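Local coordinates for peptide chain release factor subunit 1 (Aeropyrum pernix, PDB 3AGK), which probably directs the release of the finished polypeptide from the ribosome when any of the three stop codons, UAA, UAG or UGA, is reached, at residues S46-M49 against T50-Q54. Sequence-based numbering, arbitrary orientation.
Sequences SDVM and TLLRQ
With chi1 at -65°, Thr50 places OG1 beside its own backbone N and opposite its carbonyl carbon, a rotamer that turns the hydroxyl back toward Ser46, one turn earlier, while CG2 lies on the carbonyl side. OG1 donates to Ser46 O at 3.2 Å, and Thr50 N donates to the same Ser46 O at 3.1 Å. The two donors approach from opposite faces of the carbonyl plane, the amide tilted 33° from it and the hydroxyl 22°, so one oxygen is gripped twice by one residue. Arg53 runs extended from CG to NE, and its aliphatic part passes close to the carbonyl of Met49: CB lies 3.3 Å from Met49 O, with CG and CD somewhat farther. The Met49 chain, bent at chi2 and chi3, brings CG over one face of the Arg53 guanidinium and CE to 4.4 Å from Arg53 NH2, an apolar neighbour for a flat charged group. These are i to i+4 contacts within a single alpha-helix, residues 45-58 of eRF1 domain 1, and the backbone hydrogen bonds of the same helix continue the pattern. Leu51 N hydrogen-bonds to Asp47 O, Arg53 N to Met49 O, and Leu52 N to Val48 O at 2.8 Å. Val48 and Leu52 are buried one turn apart, Val48 CG1 lying 4.4 Å from Leu52 CG. Both rest on Leu82 of helix 65-82, where Leu52 and Met49 also touch Met79; through these three side chains helix 45-58 packs against helix 65-82. Leu51 instead meets Phe120 in a loop. Near the start of the helix, Asp47 OD2 forms a salt bridge with Arg43, whose side chain also touches Val48.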
ATOM      1  N   SER A  46      23.660 -13.787 -21.471  1.00 53.55           N
ATOM      2  CA  SER A  46      24.374 -15.052 -21.474  1.00 59.63           C
ATOM      3  C   SER A  46      24.714 -15.478 -20.033  1.00 60.38           C
ATOM      4  O   SER A  46      24.745 -16.673 -19.725  1.00 59.82           O
ATOM      5  CB  SER A  46      25.632 -14.957 -22.325  1.00 58.95           C
ATOM      6  OG  SER A  46      26.554 -14.065 -21.736  1.00 70.00           O
ATOM      7  N   ASP A  47      24.948 -14.489 -19.165  1.00 57.37           N
ATOM      8  CA  ASP A  47      25.165 -14.708 -17.724  1.00 53.73           C
ATOM      9  C   ASP A  47      23.912 -15.285 -17.072  1.00 52.76           C
ATOM     10  O   ASP A  47      23.970 -16.270 -16.318  1.00 50.57           O
ATOM     11  CB  ASP A  47      25.516 -13.393 -17.023  1.00 55.92           C
ATOM     12  CG  ASP A  47      26.917 -12.902 -17.356  1.00 69.15           C
ATOM     13  OD1 ASP A  47      27.621 -13.572 -18.145  1.00 68.25           O
ATOM     14  OD2 ASP A  47      27.313 -11.843 -16.820  1.00 70.61           O
ATOM     15  N   VAL A  48      22.774 -14.664 -17.375  1.00 44.27           N
ATOM     16  CA  VAL A  48      21.496 -15.115 -16.843  1.00 52.22           C
ATOM     17  C   VAL A  48      21.198 -16.529 -17.334  1.00 55.33           C
ATOM     18  O   VAL A  48      20.753 -17.384 -16.570  1.00 55.94           O
ATOM     19  CB  VAL A  48      20.355 -14.168 -17.257  1.00 52.25           C
ATOM     20  CG1 VAL A  48      19.062 -14.561 -16.553  1.00 44.41           C
ATOM     21  CG2 VAL A  48      20.738 -12.704 -16.943  1.00 50.00           C
ATOM     22  N   MET A  49      21.463 -16.758 -18.615  1.00 50.38           N
ATOM     23  CA  MET A  49      21.263 -18.048 -19.261  1.00 52.76           C
ATOM     24  C   MET A  49      22.031 -19.180 -18.554  1.00 52.71           C
ATOM     25  O   MET A  49      21.482 -20.251 -18.293  1.00 52.47           O
ATOM     26  CB  MET A  49      21.701 -17.918 -20.725  1.00 64.47           C
ATOM     27  CG  MET A  49      20.859 -18.668 -21.732  1.00 73.35           C
ATOM     28  SD  MET A  49      19.070 -18.426 -21.633  1.00 51.10           S
ATOM     29  CE  MET A  49      18.609 -20.061 -22.187  1.00 77.29           C
ATOM     30  N   THR A  50      23.306 -18.931 -18.249  1.00 52.93           N
ATOM     31  CA  THR A  50      24.126 -19.854 -17.463  1.00 51.74           C
ATOM     32  C   THR A  50      23.526 -20.099 -16.071  1.00 52.59           C
ATOM     33  O   THR A  50      23.429 -21.243 -15.620  1.00 47.20           O
ATOM     34  CB  THR A  50      25.570 -19.337 -17.324  1.00 52.98           C
ATOM     35  OG1 THR A  50      26.182 -19.305 -18.613  1.00 57.59           O
ATOM     36  CG2 THR A  50      26.397 -20.249 -16.396  1.00 56.84           C
ATOM     37  N   LEU A  51      23.101 -19.029 -15.406  1.00 49.99           N
ATOM     38  CA  LEU A  51      22.459 -19.156 -14.100  1.00 49.69           C
ATOM     39  C   LEU A  51      21.170 -20.004 -14.153  1.00 46.41           C
ATOM     40  O   LEU A  51      20.971 -20.885 -13.333  1.00 46.51           O
ATOM     41  CB  LEU A  51      22.182 -17.770 -13.505  1.00 59.68           C
ATOM     42  CG  LEU A  51      21.564 -17.739 -12.099  1.00 62.77           C
ATOM     43  CD1 LEU A  51      21.914 -16.445 -11.367  1.00 53.20           C
ATOM     44  CD2 LEU A  51      20.050 -17.922 -12.167  1.00 58.58           C
ATOM     45  N   LEU A  52      20.293 -19.741 -15.115  1.00 40.98           N
ATOM     46  CA  LEU A  52      19.078 -20.534 -15.250  1.00 40.64           C
ATOM     47  C   LEU A  52      19.410 -21.991 -15.558  1.00 41.32           C
ATOM     48  O   LEU A  52      18.738 -22.900 -15.077  1.00 44.17           O
ATOM     49  CB  LEU A  52      18.174 -19.969 -16.355  1.00 41.53           C
ATOM     50  CG  LEU A  52      17.535 -18.612 -16.087  1.00 42.31           C
ATOM     51  CD1 LEU A  52      16.668 -18.194 -17.255  1.00 42.02           C
ATOM     52  CD2 LEU A  52      16.730 -18.638 -14.784  1.00 45.75           C
ATOM     53  N   ARG A  53      20.440 -22.204 -16.375  1.00 39.21           N
ATOM     54  CA  ARG A  53      20.854 -23.554 -16.744  1.00 40.29           C
ATOM     55  C   ARG A  53      21.349 -24.325 -15.509  1.00 46.66           C
ATOM     56  O   ARG A  53      21.082 -25.516 -15.371  1.00 48.81           O
ATOM     57  CB  ARG A  53      21.941 -23.506 -17.825  1.00 43.64           C
ATOM     58  CG  ARG A  53      21.379 -23.531 -19.245  1.00 45.71           C
ATOM     59  CD  ARG A  53      22.424 -23.232 -20.299  1.00 47.15           C
ATOM     60  NE  ARG A  53      21.778 -23.158 -21.607  1.00 51.38           N
ATOM     61  CZ  ARG A  53      22.354 -22.698 -22.710  1.00 52.52           C
ATOM     62  NH1 ARG A  53      23.603 -22.260 -22.676  1.00 50.26           N
ATOM     63  NH2 ARG A  53      21.676 -22.679 -23.854  1.00 56.81           N
ATOM     64  N   GLN A  54      22.066 -23.628 -14.624  1.00 46.92           N
ATOM     65  CA  GLN A  54      22.512 -24.197 -13.344  1.00 53.81           C
ATOM     66  C   GLN A  54      21.321 -24.555 -12.474  1.00 56.18           C
ATOM     67  O   GLN A  54      21.212 -25.674 -11.958  1.00 58.70           O
ATOM     68  CB  GLN A  54      23.362 -23.201 -12.572  1.00 52.66           C
ATOM     69  CG  GLN A  54      24.619 -22.757 -13.275  1.00 66.94           C
ATOM     70  CD  GLN A  54      25.531 -21.987 -12.347  1.00 83.83           C
ATOM     71  OE1 GLN A  54      26.481 -21.336 -12.782  1.00 84.71           O
ATOM     72  NE2 GLN A  54      25.248 -22.065 -11.048  1.00 91.30           N
TER